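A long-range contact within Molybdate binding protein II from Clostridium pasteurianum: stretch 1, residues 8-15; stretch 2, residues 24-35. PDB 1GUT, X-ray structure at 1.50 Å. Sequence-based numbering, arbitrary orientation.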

# COMPACT_ATOMS: atom_id res chain seq x y z
N GLN A 8 15.21 4.40 4.33
CA GLN A 8 16.20 3.43 3.89
C GLN A 8 16.84 2.86 5.14
O GLN A 8 17.46 3.60 5.93
CB GLN A 8 17.27 4.12 3.05
CG GLN A 8 16.72 4.69 1.74
CD GLN A 8 17.82 5.17 0.79
OE1 GLN A 8 18.82 4.47 0.55
NE2 GLN A 8 17.63 6.36 0.26
N LEU A 9 16.64 1.57 5.32
CA LEU A 9 17.14 0.84 6.48
C LEU A 9 18.09 -0.26 6.03
O LEU A 9 17.63 -1.28 5.49
CB LEU A 9 15.95 0.26 7.24
CG LEU A 9 14.83 1.22 7.63
CD1 LEU A 9 13.71 0.44 8.32
CD2 LEU A 9 15.38 2.28 8.55
N LYS A 10 19.39 -0.08 6.27
CA LYS A 10 20.39 -1.08 5.85
C LYS A 10 20.38 -2.28 6.78
O LYS A 10 20.28 -2.11 8.00
CB LYS A 10 21.81 -0.49 5.87
CG LYS A 10 22.03 0.69 4.94
CD LYS A 10 23.49 1.16 4.98
CE LYS A 10 23.75 2.38 4.10
NZ LYS A 10 23.56 3.69 4.81
N GLY A 11 20.53 -3.48 6.23
CA GLY A 11 20.52 -4.65 7.08
C GLY A 11 21.14 -5.84 6.42
O GLY A 11 21.62 -5.75 5.30
N LYS A 12 21.13 -6.96 7.13
CA LYS A 12 21.71 -8.18 6.64
C LYS A 12 20.59 -9.21 6.57
O LYS A 12 19.80 -9.33 7.50
CB LYS A 12 22.79 -8.64 7.63
CG LYS A 12 23.47 -9.91 7.22
CD LYS A 12 24.64 -10.21 8.17
CE LYS A 12 25.51 -11.36 7.67
NZ LYS A 12 26.39 -10.99 6.51
N VAL A 13 20.52 -9.94 5.46
CA VAL A 13 19.48 -10.95 5.33
C VAL A 13 19.72 -12.08 6.32
O VAL A 13 20.80 -12.71 6.30
CB VAL A 13 19.43 -11.54 3.92
CG1 VAL A 13 18.39 -12.62 3.87
CG2 VAL A 13 19.12 -10.45 2.88
N VAL A 14 18.75 -12.32 7.20
CA VAL A 14 18.83 -13.41 8.17
C VAL A 14 17.80 -14.51 7.90
O VAL A 14 17.82 -15.57 8.54
CB VAL A 14 18.75 -12.94 9.64
CG1 VAL A 14 19.96 -12.10 10.00
CG2 VAL A 14 17.44 -12.16 9.93
N GLY A 15 16.88 -14.26 6.98
CA GLY A 15 15.88 -15.24 6.62
C GLY A 15 15.40 -15.04 5.20
O GLY A 15 15.24 -13.92 4.75
N GLU A 24 9.66 -14.20 1.03
CA GLU A 24 9.75 -13.48 2.29
C GLU A 24 11.21 -13.32 2.64
O GLU A 24 11.94 -14.30 2.75
CB GLU A 24 9.01 -14.23 3.39
CG GLU A 24 9.00 -13.46 4.72
CD GLU A 24 8.40 -14.27 5.85
OE1 GLU A 24 7.38 -14.92 5.62
OE2 GLU A 24 8.95 -14.27 6.97
N VAL A 25 11.65 -12.08 2.81
CA VAL A 25 13.02 -11.75 3.14
C VAL A 25 13.02 -11.08 4.52
O VAL A 25 12.27 -10.12 4.74
CB VAL A 25 13.57 -10.72 2.10
CG1 VAL A 25 15.08 -10.43 2.34
CG2 VAL A 25 13.34 -11.22 0.67
N VAL A 26 13.86 -11.56 5.43
CA VAL A 26 13.96 -10.95 6.77
C VAL A 26 15.35 -10.36 6.91
O VAL A 26 16.35 -11.05 6.67
CB VAL A 26 13.70 -11.99 7.89
CG1 VAL A 26 13.71 -11.35 9.26
CG2 VAL A 26 12.34 -12.67 7.66
N LEU A 27 15.41 -9.08 7.26
CA LEU A 27 16.66 -8.37 7.42
C LEU A 27 16.85 -7.95 8.86
O LEU A 27 15.93 -7.46 9.51
CB LEU A 27 16.64 -7.07 6.62
CG LEU A 27 16.40 -7.00 5.13
CD1 LEU A 27 16.60 -5.54 4.70
CD2 LEU A 27 17.39 -7.89 4.44
N GLU A 28 18.07 -8.10 9.35
CA GLU A 28 18.40 -7.62 10.69
C GLU A 28 19.00 -6.23 10.49
O GLU A 28 20.00 -6.08 9.79
CB GLU A 28 19.45 -8.52 11.33
CG GLU A 28 20.04 -7.98 12.63
CD GLU A 28 21.43 -8.56 12.95
OE1 GLU A 28 21.90 -9.53 12.29
OE2 GLU A 28 22.06 -8.02 13.87
N ILE A 29 18.39 -5.21 11.07
CA ILE A 29 18.91 -3.86 10.88
C ILE A 29 19.69 -3.43 12.11
O ILE A 29 19.80 -4.20 13.06
CB ILE A 29 17.78 -2.88 10.46
CG1 ILE A 29 16.74 -2.76 11.57
CG2 ILE A 29 17.11 -3.37 9.16
CD1 ILE A 29 15.74 -1.64 11.30
N ALA A 30 20.26 -2.22 12.06
CA ALA A 30 21.08 -1.67 13.14
C ALA A 30 20.36 -1.80 14.45
O ALA A 30 19.18 -1.46 14.56
CB ALA A 30 21.46 -0.22 12.87
N GLY A 31 21.09 -2.28 15.45
CA GLY A 31 20.53 -2.48 16.76
C GLY A 31 20.12 -3.94 16.86
O GLY A 31 20.03 -4.48 17.97
N GLY A 32 19.88 -4.56 15.71
CA GLY A 32 19.51 -5.96 15.65
C GLY A 32 18.06 -6.29 15.32
O GLY A 32 17.78 -7.47 15.05
N ASN A 33 17.16 -5.28 15.36
CA ASN A 33 15.70 -5.36 15.07
C ASN A 33 15.45 -5.94 13.68
O ASN A 33 16.29 -5.79 12.81
CB ASN A 33 15.14 -3.94 15.11
CG ASN A 33 13.62 -3.88 15.21
OD1 ASN A 33 12.90 -4.79 14.79
ND2 ASN A 33 13.12 -2.78 15.81
N LYS A 34 14.31 -6.58 13.45
CA LYS A 34 14.09 -7.20 12.15
C LYS A 34 13.07 -6.52 11.29
O LYS A 34 12.07 -6.01 11.79
CB LYS A 34 13.65 -8.66 12.31
CG LYS A 34 14.57 -9.44 13.16
CD LYS A 34 14.23 -10.90 13.24
CE LYS A 34 15.32 -11.57 14.05
NZ LYS A 34 16.65 -10.91 13.78
N ILE A 35 13.35 -6.52 10.00
CA ILE A 35 12.42 -5.97 9.00
C ILE A 35 12.09 -7.12 8.08
O ILE A 35 12.98 -7.81 7.58
CB ILE A 35 13.06 -4.83 8.18
CG1 ILE A 35 13.27 -3.59 9.05
CG2 ILE A 35 12.18 -4.55 6.92
CD1 ILE A 35 12.00 -2.88 9.42
O HOH W 1 20.37 -0.20 9.79

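Residues 8-15 of molybdate binding protein II form a strand that runs antiparallel to the strand entering at Glu24, their N-to-C directions 127° apart; the two stretches together bury 585 Å², both sides summed. Backbone hydrogen bonds hold the pair together. Lys12 and Glu28 form a two-bond ring, Lys12 N to Glu28 O at 3.0 Å and Glu28 N to Lys12 O at 2.8 Å, the second the straighter, 167° against 156°. Beyond Val13 and Leu27, which face each other without hydrogen bonds, the register slips by one residue in a beta bulge. Here Val26 O accepts twice, from Val14 N at 2.8 Å and from Gly15 N at 3.3 Å, while Val26 N donates to Gly15 O at 2.8 Å. Two successive amides thus share one carbonyl across the bulge. Three CA-H...O contacts supplement these bonds, the shortest from Leu27 CA to Lys12 O at 3.3 Å. Where the strands diverge, a water takes over: it donates to Lys10 O (2.6 Å from its oxygen) and accepts from Ala30 N (3.0 Å).

Apolar side chains pack on the sheet face that carries Val13, Leu27 and Ile29. Val13 CG2 meets Leu27 CD2 at 3.5 Å and Val25 CG1 at 4.1 Å; Leu9 CD1 reaches Ile35 CD1 at 3.9 Å and Ile29 CD1 at 4.2 Å. All six residues are buried, so these contacts keep hydrocarbon from solvent. Val14, more exposed, sets its CG2 3.9 Å from Val26 CG1.

Gly11 permits close backbone approach: its CA lies 3.1 Å from Glu28 O, and a CB there would clash with that oxygen. Within the second stretch, a type II turn from Ile29 to Gly32, closed by Gly32 N to Ile29 O at 2.7 Å, reverses the chain and brings Ile35 back beside Leu27.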